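Local coordinates for protein putative acetyltransferase Sthe_0691 (PDB 3SHP) that probably transfers an acetyl group from acetyl-CoA to a substrate not yet known, at residues 31-41 against 77-88; 137-148 against 159-167. One frame throughout, in Å; residues are numbered along the deposited sequence.

Contact 1. Residues 31-41 against 77-88. With SRT (S,R meso-tartaric acid), chain C.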
loop_
_atom_site.group_PDB
_atom_site.type_symbol
_atom_site.label_atom_id
_atom_site.label_comp_id
_atom_site.label_asym_id
_atom_site.label_seq_id
_atom_site.Cartn_x
_atom_site.Cartn_y
_atom_site.Cartn_z
ATOM N N PHE A 31 -15.659 7.884 9.659
ATOM C CA PHE A 31 -15.032 8.717 10.669
ATOM C C PHE A 31 -13.767 8.074 11.188
ATOM O O PHE A 31 -13.805 6.974 11.715
ATOM C CB PHE A 31 -15.972 9.029 11.809
ATOM C CG PHE A 31 -15.345 9.888 12.872
ATOM C CD1 PHE A 31 -15.153 11.243 12.655
ATOM C CD2 PHE A 31 -14.917 9.328 14.081
ATOM C CE1 PHE A 31 -14.555 12.043 13.634
ATOM C CE2 PHE A 31 -14.326 10.124 15.079
ATOM C CZ PHE A 31 -14.138 11.486 14.842
ATOM N N ASP A 32 -12.649 8.776 11.044
ATOM C CA ASP A 32 -11.369 8.238 11.450
ATOM C C ASP A 32 -11.169 8.685 12.884
ATOM O O ASP A 32 -11.066 9.863 13.154
ATOM C CB ASP A 32 -10.264 8.780 10.544
ATOM C CG ASP A 32 -8.918 8.123 10.778
ATOM O OD1 ASP A 32 -8.784 7.269 11.678
ATOM O OD2 ASP A 32 -7.973 8.458 10.025
ATOM N N SER A 33 -11.147 7.727 13.796
ATOM C CA SER A 33 -10.931 7.994 15.202
ATOM C C SER A 33 -9.491 8.318 15.550
ATOM O O SER A 33 -9.229 8.825 16.649
ATOM C CB SER A 33 -11.318 6.767 15.993
ATOM O OG SER A 33 -12.715 6.766 16.137
ATOM N N ARG A 34 -8.561 8.015 14.649
ATOM C CA ARG A 34 -7.163 8.218 14.969
ATOM C C ARG A 34 -6.869 9.712 15.006
ATOM O O ARG A 34 -7.559 10.510 14.356
ATOM C CB ARG A 34 -6.258 7.482 13.981
ATOM C CG ARG A 34 -6.584 5.981 13.812
ATOM C CD ARG A 34 -5.778 5.418 12.630
ATOM N NE ARG A 34 -6.083 6.160 11.397
ATOM C CZ ARG A 34 -5.489 5.978 10.224
ATOM N NH1 ARG A 34 -4.533 5.072 10.092
ATOM N NH2 ARG A 34 -5.846 6.719 9.183
ATOM N N PHE A 35 -5.891 10.090 15.825
ATOM C CA PHE A 35 -5.595 11.505 15.995
ATOM C C PHE A 35 -4.803 12.067 14.834
ATOM O O PHE A 35 -3.859 11.437 14.358
ATOM C CB PHE A 35 -4.897 11.779 17.326
ATOM C CG PHE A 35 -5.853 11.816 18.489
ATOM C CD1 PHE A 35 -6.528 12.999 18.819
ATOM C CD2 PHE A 35 -6.127 10.651 19.217
ATOM C CE1 PHE A 35 -7.442 13.055 19.887
ATOM C CE2 PHE A 35 -7.047 10.688 20.276
ATOM C CZ PHE A 35 -7.706 11.904 20.613
ATOM N N PRO A 36 -5.202 13.254 14.365
ATOM C CA PRO A 36 -4.359 13.993 13.422
ATOM C C PRO A 36 -3.304 14.770 14.226
ATOM O O PRO A 36 -3.331 14.729 15.471
ATOM C CB PRO A 36 -5.359 14.952 12.753
ATOM C CG PRO A 36 -6.339 15.261 13.863
ATOM C CD PRO A 36 -6.406 14.006 14.753
ATOM N N VAL A 37 -2.387 15.469 13.555
ATOM C CA VAL A 37 -1.382 16.252 14.319
ATOM C C VAL A 37 -1.995 17.452 15.045
ATOM O O VAL A 37 -1.546 17.820 16.128
ATOM C CB VAL A 37 -0.130 16.671 13.496
ATOM C CG1 VAL A 37 0.630 15.422 13.036
ATOM C CG2 VAL A 37 -0.500 17.545 12.272
ATOM N N ASN A 38 -3.034 18.035 14.459
ATOM C CA ASN A 38 -3.724 19.156 15.083
ATOM C C ASN A 38 -5.134 19.200 14.500
ATOM O O ASN A 38 -5.457 18.384 13.621
ATOM C CB ASN A 38 -2.960 20.462 14.802
ATOM C CG ASN A 38 -2.654 20.634 13.332
ATOM O OD1 ASN A 38 -3.543 20.514 12.462
ATOM N ND2 ASN A 38 -1.391 20.889 13.032
ATOM N N ALA A 39 -5.972 20.112 14.992
ATOM C CA ALA A 39 -7.328 20.286 14.457
ATOM C C ALA A 39 -7.425 21.437 13.452
ATOM O O ALA A 39 -8.458 21.632 12.834
ATOM C CB ALA A 39 -8.333 20.490 15.589
ATOM N N ALA A 40 -6.371 22.227 13.304
ATOM C CA ALA A 40 -6.283 23.177 12.184
ATOM C C ALA A 40 -4.837 23.266 11.719
ATOM O O ALA A 40 -3.965 23.777 12.442
ATOM C CB ALA A 40 -6.843 24.556 12.542
ATOM N N ARG A 41 -4.637 22.746 10.505
ATOM C CA ARG A 41 -3.392 22.603 9.766
ATOM C C ARG A 41 -2.410 23.781 9.646
ATOM O O ARG A 41 -1.196 23.574 9.542
ATOM C CB ARG A 41 -3.817 22.345 8.322
ATOM C CG ARG A 41 -3.456 21.093 7.811
ATOM C CD ARG A 41 -4.189 20.937 6.503
ATOM N NE ARG A 41 -5.537 20.464 6.790
ATOM C CZ ARG A 41 -6.223 19.594 6.048
ATOM N NH1 ARG A 41 -7.453 19.251 6.439
ATOM N NH2 ARG A 41 -5.680 19.052 4.947
ATOM N N ARG A 77 -14.104 18.391 15.382
ATOM C CA ARG A 77 -12.923 18.109 16.189
ATOM C C ARG A 77 -12.273 19.389 16.696
ATOM O O ARG A 77 -11.935 20.278 15.922
ATOM C CB ARG A 77 -11.909 17.264 15.432
ATOM C CG ARG A 77 -10.855 16.736 16.387
ATOM C CD ARG A 77 -9.772 15.914 15.701
ATOM N NE ARG A 77 -10.241 14.649 15.152
ATOM C CZ ARG A 77 -10.328 13.507 15.839
ATOM N NH1 ARG A 77 -10.004 13.458 17.142
ATOM N NH2 ARG A 77 -10.737 12.398 15.213
ATOM N N ILE A 78 -12.112 19.488 18.006
ATOM C CA ILE A 78 -11.568 20.685 18.579
ATOM C C ILE A 78 -10.274 20.380 19.335
ATOM O O ILE A 78 -10.204 19.395 20.084
ATOM C CB ILE A 78 -12.569 21.335 19.569
ATOM C CG1 ILE A 78 -13.932 21.588 18.894
ATOM C CG2 ILE A 78 -11.984 22.632 20.125
ATOM C CD1 ILE A 78 -15.061 21.878 19.900
ATOM N N GLU A 79 -9.273 21.249 19.170
ATOM C CA GLU A 79 -8.016 21.121 19.915
ATOM C C GLU A 79 -7.732 22.426 20.667
ATOM O O GLU A 79 -7.581 23.481 20.047
ATOM C CB GLU A 79 -6.867 20.733 18.955
ATOM C CG GLU A 79 -5.475 20.821 19.557
ATOM C CD GLU A 79 -4.364 21.115 18.538
ATOM O OE1 GLU A 79 -4.651 21.516 17.375
ATOM O OE2 GLU A 79 -3.186 20.952 18.925
ATOM N N PHE A 80 -7.711 22.368 21.992
ATOM C CA PHE A 80 -7.367 23.549 22.780
ATOM C C PHE A 80 -5.881 23.563 23.069
ATOM O O PHE A 80 -5.279 22.514 23.353
ATOM C CB PHE A 80 -8.117 23.622 24.126
ATOM C CG PHE A 80 -9.594 23.863 23.994
ATOM C CD1 PHE A 80 -10.502 22.856 24.311
ATOM C CD2 PHE A 80 -10.080 25.087 23.548
ATOM C CE1 PHE A 80 -11.866 23.055 24.183
ATOM C CE2 PHE A 80 -11.467 25.302 23.411
ATOM C CZ PHE A 80 -12.356 24.280 23.728
ATOM N N GLY A 81 -5.292 24.746 22.985
ATOM C CA GLY A 81 -4.001 24.990 23.602
ATOM C C GLY A 81 -4.237 25.847 24.845
ATOM O O GLY A 81 -5.327 25.855 25.410
ATOM N N LYS A 82 -3.237 26.602 25.271
ATOM C CA LYS A 82 -3.422 27.437 26.451
ATOM C C LYS A 82 -4.463 28.529 26.224
ATOM O O LYS A 82 -5.394 28.668 27.012
ATOM C CB LYS A 82 -2.093 28.033 26.910
ATOM C CG LYS A 82 -2.172 28.790 28.221
ATOM C CD LYS A 82 -0.774 29.128 28.730
ATOM C CE LYS A 82 0.036 29.991 27.728
ATOM N NZ LYS A 82 1.538 30.022 27.992
ATOM N N GLN A 83 -4.309 29.293 25.153
ATOM C CA GLN A 83 -5.230 30.370 24.862
ATOM C C GLN A 83 -5.828 30.271 23.463
ATOM O O GLN A 83 -6.296 31.276 22.917
ATOM C CB GLN A 83 -4.486 31.683 25.035
ATOM C CG GLN A 83 -4.516 32.153 26.495
ATOM C CD GLN A 83 -3.294 32.920 26.900
ATOM O OE1 GLN A 83 -2.247 32.873 26.239
ATOM N NE2 GLN A 83 -3.400 33.619 28.017
ATOM N N THR A 84 -5.788 29.066 22.885
ATOM C CA THR A 84 -6.197 28.856 21.495
ATOM C C THR A 84 -7.228 27.758 21.376
ATOM O O THR A 84 -7.262 26.839 22.198
ATOM C CB THR A 84 -5.003 28.475 20.597
ATOM O OG1 THR A 84 -4.461 27.222 21.030
ATOM C CG2 THR A 84 -3.899 29.551 20.654
ATOM N N ALA A 85 -8.079 27.861 20.358
ATOM C CA ALA A 85 -8.956 26.770 19.987
ATOM C C ALA A 85 -8.877 26.609 18.480
ATOM O O ALA A 85 -9.013 27.589 17.747
ATOM C CB ALA A 85 -10.368 27.065 20.395
ATOM N N SER A 86 -8.625 25.378 18.037
ATOM C CA SER A 86 -8.528 25.038 16.632
ATOM C C SER A 86 -9.544 23.941 16.342
ATOM O O SER A 86 -9.743 23.045 17.161
ATOM C CB SER A 86 -7.112 24.556 16.308
ATOM O OG SER A 86 -6.161 25.542 16.677
ATOM N N LEU A 87 -10.183 24.003 15.183
ATOM C CA LEU A 87 -11.227 23.038 14.851
ATOM C C LEU A 87 -11.435 22.794 13.372
ATOM O O LEU A 87 -11.124 23.638 12.524
ATOM C CB LEU A 87 -12.562 23.435 15.456
ATOM C CG LEU A 87 -13.098 24.817 15.167
ATOM C CD1 LEU A 87 -14.606 24.736 15.021
ATOM C CD2 LEU A 87 -12.700 25.775 16.309
ATOM N N ARG A 88 -11.972 21.625 13.089
ATOM C CA ARG A 88 -12.306 21.222 11.741
ATOM C C ARG A 88 -13.536 20.326 11.824
ATOM O O ARG A 88 -13.850 19.787 12.889
ATOM C CB ARG A 88 -11.108 20.506 11.072
ATOM C CG ARG A 88 -10.819 19.040 11.472
ATOM C CD ARG A 88 -9.920 18.296 10.395
ATOM N NE ARG A 88 -8.623 18.965 10.211
ATOM C CZ ARG A 88 -7.538 18.746 10.961
ATOM N NH1 ARG A 88 -6.420 19.442 10.741
ATOM N NH2 ARG A 88 -7.564 17.835 11.937
HETATM O O1 SRT C . -5.989 13.657 25.135
HETATM O O11 SRT C . -7.425 15.271 25.400
HETATM C C1 SRT C . -7.141 14.121 24.965
HETATM C C2 SRT C . -8.162 13.264 24.209
HETATM O O2 SRT C . -9.264 14.032 23.696
HETATM C C3 SRT C . -8.806 12.153 25.046
HETATM O O3 SRT C . -8.050 11.896 26.232
HETATM C C4 SRT C . -9.003 10.887 24.232
HETATM O O4 SRT C . -8.008 10.249 23.796
HETATM O O41 SRT C . -10.176 10.497 24.021
HETATM O O HOH W 1 -10.869 10.592 17.825
HETATM O O HOH W 2 -1.247 19.117 18.388
HETATM O O HOH W 3 -3.664 18.273 10.890
HETATM O O HOH W 4 -4.214 25.650 14.509
#

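Contact 2. Residues 137-148 against 159-167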
loop_
_atom_site.group_PDB
_atom_site.type_symbol
_atom_site.label_atom_id
_atom_site.label_comp_id
_atom_site.label_asym_id
_atom_site.label_seq_id
_atom_site.Cartn_x
_atom_site.Cartn_y
_atom_site.Cartn_z
ATOM N N ALA A 137 -18.904 31.565 8.931
ATOM C CA ALA A 137 -17.685 32.006 9.608
ATOM C C ALA A 137 -17.577 33.520 9.607
ATOM O O ALA A 137 -17.251 34.134 10.625
ATOM C CB ALA A 137 -16.461 31.383 8.955
ATOM N N GLU A 138 -17.859 34.115 8.455
ATOM C CA GLU A 138 -17.863 35.562 8.328
ATOM C C GLU A 138 -18.864 36.208 9.289
ATOM O O GLU A 138 -18.498 37.149 9.992
ATOM C CB GLU A 138 -18.085 35.980 6.872
ATOM C CG GLU A 138 -16.785 35.887 6.083
ATOM C CD GLU A 138 -16.965 35.488 4.624
ATOM O OE1 GLU A 138 -18.116 35.522 4.101
ATOM O OE2 GLU A 138 -15.934 35.145 3.996
ATOM N N ALA A 139 -20.086 35.673 9.369
ATOM C CA ALA A 139 -21.082 36.214 10.294
ATOM C C ALA A 139 -20.692 35.999 11.767
ATOM O O ALA A 139 -21.054 36.795 12.623
ATOM C CB ALA A 139 -22.501 35.661 10.002
ATOM N N ALA A 140 -19.937 34.941 12.053
ATOM C CA ALA A 140 -19.402 34.742 13.405
ATOM C C ALA A 140 -18.198 35.655 13.726
ATOM O O ALA A 140 -17.644 35.590 14.831
ATOM C CB ALA A 140 -19.045 33.294 13.620
ATOM N N GLY A 141 -17.784 36.492 12.772
ATOM C CA GLY A 141 -16.699 37.444 13.026
ATOM C C GLY A 141 -15.310 36.854 12.815
ATOM O O GLY A 141 -14.325 37.443 13.254
ATOM N N LEU A 142 -15.232 35.691 12.160
ATOM C CA LEU A 142 -13.966 35.128 11.723
ATOM C C LEU A 142 -13.582 35.737 10.375
ATOM O O LEU A 142 -14.464 36.138 9.591
ATOM C CB LEU A 142 -14.050 33.602 11.576
ATOM C CG LEU A 142 -14.516 32.762 12.769
ATOM C CD1 LEU A 142 -14.527 31.256 12.405
ATOM C CD2 LEU A 142 -13.597 32.993 13.925
ATOM N N LYS A 143 -12.266 35.782 10.121
ATOM C CA LYS A 143 -11.697 36.323 8.890
ATOM C C LYS A 143 -10.673 35.370 8.254
ATOM O O LYS A 143 -9.871 34.724 8.949
ATOM C CB LYS A 143 -11.054 37.681 9.165
ATOM C CG LYS A 143 -12.107 38.818 9.324
ATOM C CD LYS A 143 -11.507 40.030 9.985
ATOM C CE LYS A 143 -12.586 41.031 10.388
ATOM N NZ LYS A 143 -13.241 41.673 9.191
ATOM N N ALA A 144 -10.706 35.296 6.928
ATOM C CA ALA A 144 -9.776 34.449 6.185
ATOM C C ALA A 144 -8.360 34.914 6.441
ATOM O O ALA A 144 -8.029 36.074 6.200
ATOM C CB ALA A 144 -10.095 34.494 4.699
ATOM N N ALA A 145 -7.527 34.003 6.927
ATOM C CA ALA A 145 -6.175 34.355 7.367
ATOM C C ALA A 145 -5.106 33.667 6.516
ATOM O O ALA A 145 -4.033 34.239 6.259
ATOM C CB ALA A 145 -6.002 33.967 8.832
ATOM N N VAL A 146 -5.403 32.439 6.086
ATOM C CA VAL A 146 -4.435 31.608 5.394
ATOM C C VAL A 146 -5.109 30.977 4.201
ATOM O O VAL A 146 -6.269 30.571 4.280
ATOM C CB VAL A 146 -3.867 30.483 6.324
ATOM C CG1 VAL A 146 -2.877 29.549 5.578
ATOM C CG2 VAL A 146 -3.191 31.084 7.550
ATOM N N ARG A 147 -4.381 30.918 3.091
ATOM C CA ARG A 147 -4.815 30.184 1.915
ATOM C C ARG A 147 -3.848 29.019 1.682
ATOM O O ARG A 147 -2.622 29.220 1.658
ATOM C CB ARG A 147 -4.795 31.088 0.687
ATOM C CG ARG A 147 -5.306 30.389 -0.563
ATOM C CD ARG A 147 -5.143 31.255 -1.819
ATOM N NE ARG A 147 -5.778 32.575 -1.741
ATOM C CZ ARG A 147 -7.073 32.818 -2.008
ATOM N NH1 ARG A 147 -7.912 31.823 -2.353
ATOM N NH2 ARG A 147 -7.537 34.068 -1.928
HETATM N N MSE A 148 -4.396 27.816 1.535
HETATM C CA MSE A 148 -3.614 26.653 1.170
HETATM C C MSE A 148 -4.079 26.224 -0.214
HETATM O O MSE A 148 -5.141 25.598 -0.360
HETATM C CB MSE A 148 -3.825 25.543 2.200
HETATM C CG MSE A 148 -3.377 25.944 3.632
HETATM SE SE MSE A 148 -3.439 24.444 4.871
HETATM C CE MSE A 148 -2.164 23.241 3.974
ATOM N N VAL A 159 -9.548 22.300 -4.688
ATOM C CA VAL A 159 -9.877 23.626 -4.185
ATOM C C VAL A 159 -8.999 23.983 -2.985
ATOM O O VAL A 159 -8.417 23.103 -2.340
ATOM C CB VAL A 159 -11.362 23.768 -3.811
ATOM C CG1 VAL A 159 -12.271 23.358 -5.002
ATOM C CG2 VAL A 159 -11.675 22.980 -2.564
ATOM N N ASP A 160 -8.903 25.273 -2.700
ATOM C CA ASP A 160 -8.056 25.734 -1.617
ATOM C C ASP A 160 -8.656 25.340 -0.293
ATOM O O ASP A 160 -9.875 25.319 -0.127
ATOM C CB ASP A 160 -7.904 27.261 -1.630
ATOM C CG ASP A 160 -7.343 27.797 -2.929
ATOM O OD1 ASP A 160 -6.848 27.027 -3.779
ATOM O OD2 ASP A 160 -7.414 29.022 -3.106
ATOM N N LEU A 161 -7.800 25.052 0.669
ATOM C CA LEU A 161 -8.232 25.061 2.056
ATOM C C LEU A 161 -7.963 26.454 2.615
ATOM O O LEU A 161 -6.847 26.980 2.475
ATOM C CB LEU A 161 -7.462 24.037 2.882
ATOM C CG LEU A 161 -7.958 23.939 4.335
ATOM C CD1 LEU A 161 -9.451 23.540 4.349
ATOM C CD2 LEU A 161 -7.081 22.987 5.209
ATOM N N LEU A 162 -8.969 27.036 3.256
ATOM C CA LEU A 162 -8.832 28.341 3.864
ATOM C C LEU A 162 -8.821 28.165 5.354
ATOM O O LEU A 162 -9.490 27.275 5.863
ATOM C CB LEU A 162 -10.000 29.248 3.461
ATOM C CG LEU A 162 -10.207 29.463 1.953
ATOM C CD1 LEU A 162 -11.379 30.428 1.662
ATOM C CD2 LEU A 162 -8.924 29.979 1.364
ATOM N N ILE A 163 -8.055 29.001 6.054
ATOM C CA ILE A 163 -8.058 29.016 7.513
ATOM C C ILE A 163 -8.624 30.344 7.979
ATOM O O ILE A 163 -8.054 31.413 7.698
ATOM C CB ILE A 163 -6.647 28.880 8.106
ATOM C CG1 ILE A 163 -5.888 27.709 7.473
ATOM C CG2 ILE A 163 -6.723 28.792 9.638
ATOM C CD1 ILE A 163 -6.444 26.323 7.846
ATOM N N TYR A 164 -9.753 30.270 8.680
ATOM C CA TYR A 164 -10.425 31.448 9.203
ATOM C C TYR A 164 -10.056 31.580 10.664
ATOM O O TYR A 164 -9.961 30.574 11.372
ATOM C CB TYR A 164 -11.956 31.312 9.050
ATOM C CG TYR A 164 -12.462 31.857 7.737
ATOM C CD1 TYR A 164 -12.137 31.231 6.533
ATOM C CD2 TYR A 164 -13.260 32.996 7.694
ATOM C CE1 TYR A 164 -12.573 31.734 5.325
ATOM C CE2 TYR A 164 -13.724 33.511 6.474
ATOM C CZ TYR A 164 -13.381 32.861 5.304
ATOM O OH TYR A 164 -13.821 33.328 4.085
ATOM N N GLN A 165 -9.865 32.822 11.107
ATOM C CA GLN A 165 -9.445 33.115 12.479
ATOM C C GLN A 165 -10.134 34.329 13.056
ATOM O O GLN A 165 -10.511 35.256 12.330
ATOM C CB GLN A 165 -7.925 33.319 12.540
ATOM C CG GLN A 165 -7.137 32.019 12.309
ATOM C CD GLN A 165 -5.656 32.162 12.669
ATOM O OE1 GLN A 165 -4.887 32.837 11.963
ATOM N NE2 GLN A 165 -5.250 31.522 13.757
ATOM N N ALA A 166 -10.327 34.308 14.366
ATOM C CA ALA A 166 -10.499 35.535 15.116
ATOM C C ALA A 166 -9.372 35.565 16.130
ATOM O O ALA A 166 -9.098 34.566 16.834
ATOM C CB ALA A 166 -11.849 35.589 15.788
ATOM N N VAL A 167 -8.699 36.705 16.174
ATOM C CA VAL A 167 -7.575 36.906 17.057
ATOM C C VAL A 167 -7.810 38.178 17.884
ATOM O O VAL A 167 -7.968 39.277 17.334
ATOM C CB VAL A 167 -6.257 36.992 16.265
ATOM C CG1 VAL A 167 -5.060 37.274 17.193
ATOM C CG2 VAL A 167 -6.030 35.706 15.424
#

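Contact 1. Residues 31-41 against 77-88
Arg88 reaches under the loop 31-41 and holds it from strand 84-91. Its CB packs against Ala39 O at 3.4 Å. CG stands between the backbone N and the carbonyl carbon (chi1 77°), and CG and NE continue past the same oxygen. The chain bends at chi3, which brings the guanidinium over Ala39, with Ala39 O above the centre of one face. NE forms a salt bridge with Glu125. NH2 gives a hydrogen bond of 2.8 Å to Asn38 O, in the carbonyl plane and on a lone pair; NH1 adds a weak one to the same oxygen. NH1 also meets a water that donates to Asn38 OD1. Pro36 CG lies at the guanidinium edge, 3.4 Å from Arg88 NH2. With an alanine in its place, Asn38 O would probably lose its arginine donors, and Glu125 would lose one arginine, though Arg41 also meets it in a salt bridge.

Ala39 is the most covered residue of the loop. Its CB sits 3.3 Å from Ser86 O, and its N donates to Glu79 OE1 at 3.1 Å, from above the carboxylate plane. That carboxylate also bridges to Arg149 of the third subunit. Arg77 reaches the loop nearer its start, with Pro36 CD over one face of its guanidinium. Arg77 NH2 comes 3.5 Å from Phe31 CZ, with ring and guanidinium nearly parallel, and NH1 lies by Phe35 CE1. The Phe35 ring also meets the bound tartrate, CZ to O4 at 3.6 Å.

The loop follows helix 21-26 and lies across the antiparallel hairpin of strands 72-80 and 84-91. Ile78 and Leu87 point away from it to helix 98-116. Ala40 continues onto strand 121-127, and Trp59 of strand 58-66 packs beside Phe35 and Pro36.

Contact 2. Residues 137-148 against 159-167
An antiparallel strand pair with a classic beta bulge joins 143-148 to 159-167. Ala145 and Val146 both face Ile163. Ile163 O therefore takes two donors, Ala145 N at 2.8 Å, almost in line with the carbonyl, and Val146 N at 3.3 Å, on a lone pair. Lys143 with Gln165 and Met148 with Leu161 are hydrogen-bonded pairs on the two sides of the bulge.

Tyr164 is the residue most covered by the other segment. Its CG is anti to the carbonyl carbon (chi1 -90°), and the ring lies beneath Ala144. Ala144 CB makes a CH-pi contact over the face, 4.0 Å from the centroid of the Tyr164 ring. Tyr164 OH donates to Glu138 OE2 at 2.8 Å, on the anti side and out of the carboxylate plane. Ala137 CB closes on Tyr164 CD2. This ties the end of helix 131-139 to the strand pair. The helix stops in a Schellman motif, with Gly141 at positive phi, and the chain then turns into strand 143-151.

On the same face as Tyr164, Arg147 NH1 forms a salt bridge with Asp160 OD2 at 2.9 Å, in the guanidinium plane. Its NH2 goes to Leu46 O of the third subunit. On the opposite face Val146 and Ile163 lie side by side, CB to CG1 at 3.6 Å. Selenomethionine Met148 places SE 3.9 Å from Leu161 CD2.

How the contacts relate
Contact 1 is buried and lies nearer the middle of the chain; contact 2 is only partly buried, with Glu138, Gly141 and Lys143 exposed. Both reach the same mixed sheet. Contact 1 lays an irregular loop on the 72-80/84-91 hairpin, so side chains gripping loop backbone do much of the work. Contact 2 pairs two strands, and backbone bonds predominate, with a tyrosine reaching back to a helix. Strand 121-127 lies between strands 84-91 and 157-167. Arg41 joins the two contacts: its NE, held by Glu125 of strand 121-127, packs 3.4 Å from Leu161 CD2, and its CD lies 3.9 Å from Met148 SE. Both contacts also meet the third subunit, while the tartrate lies at contact 1.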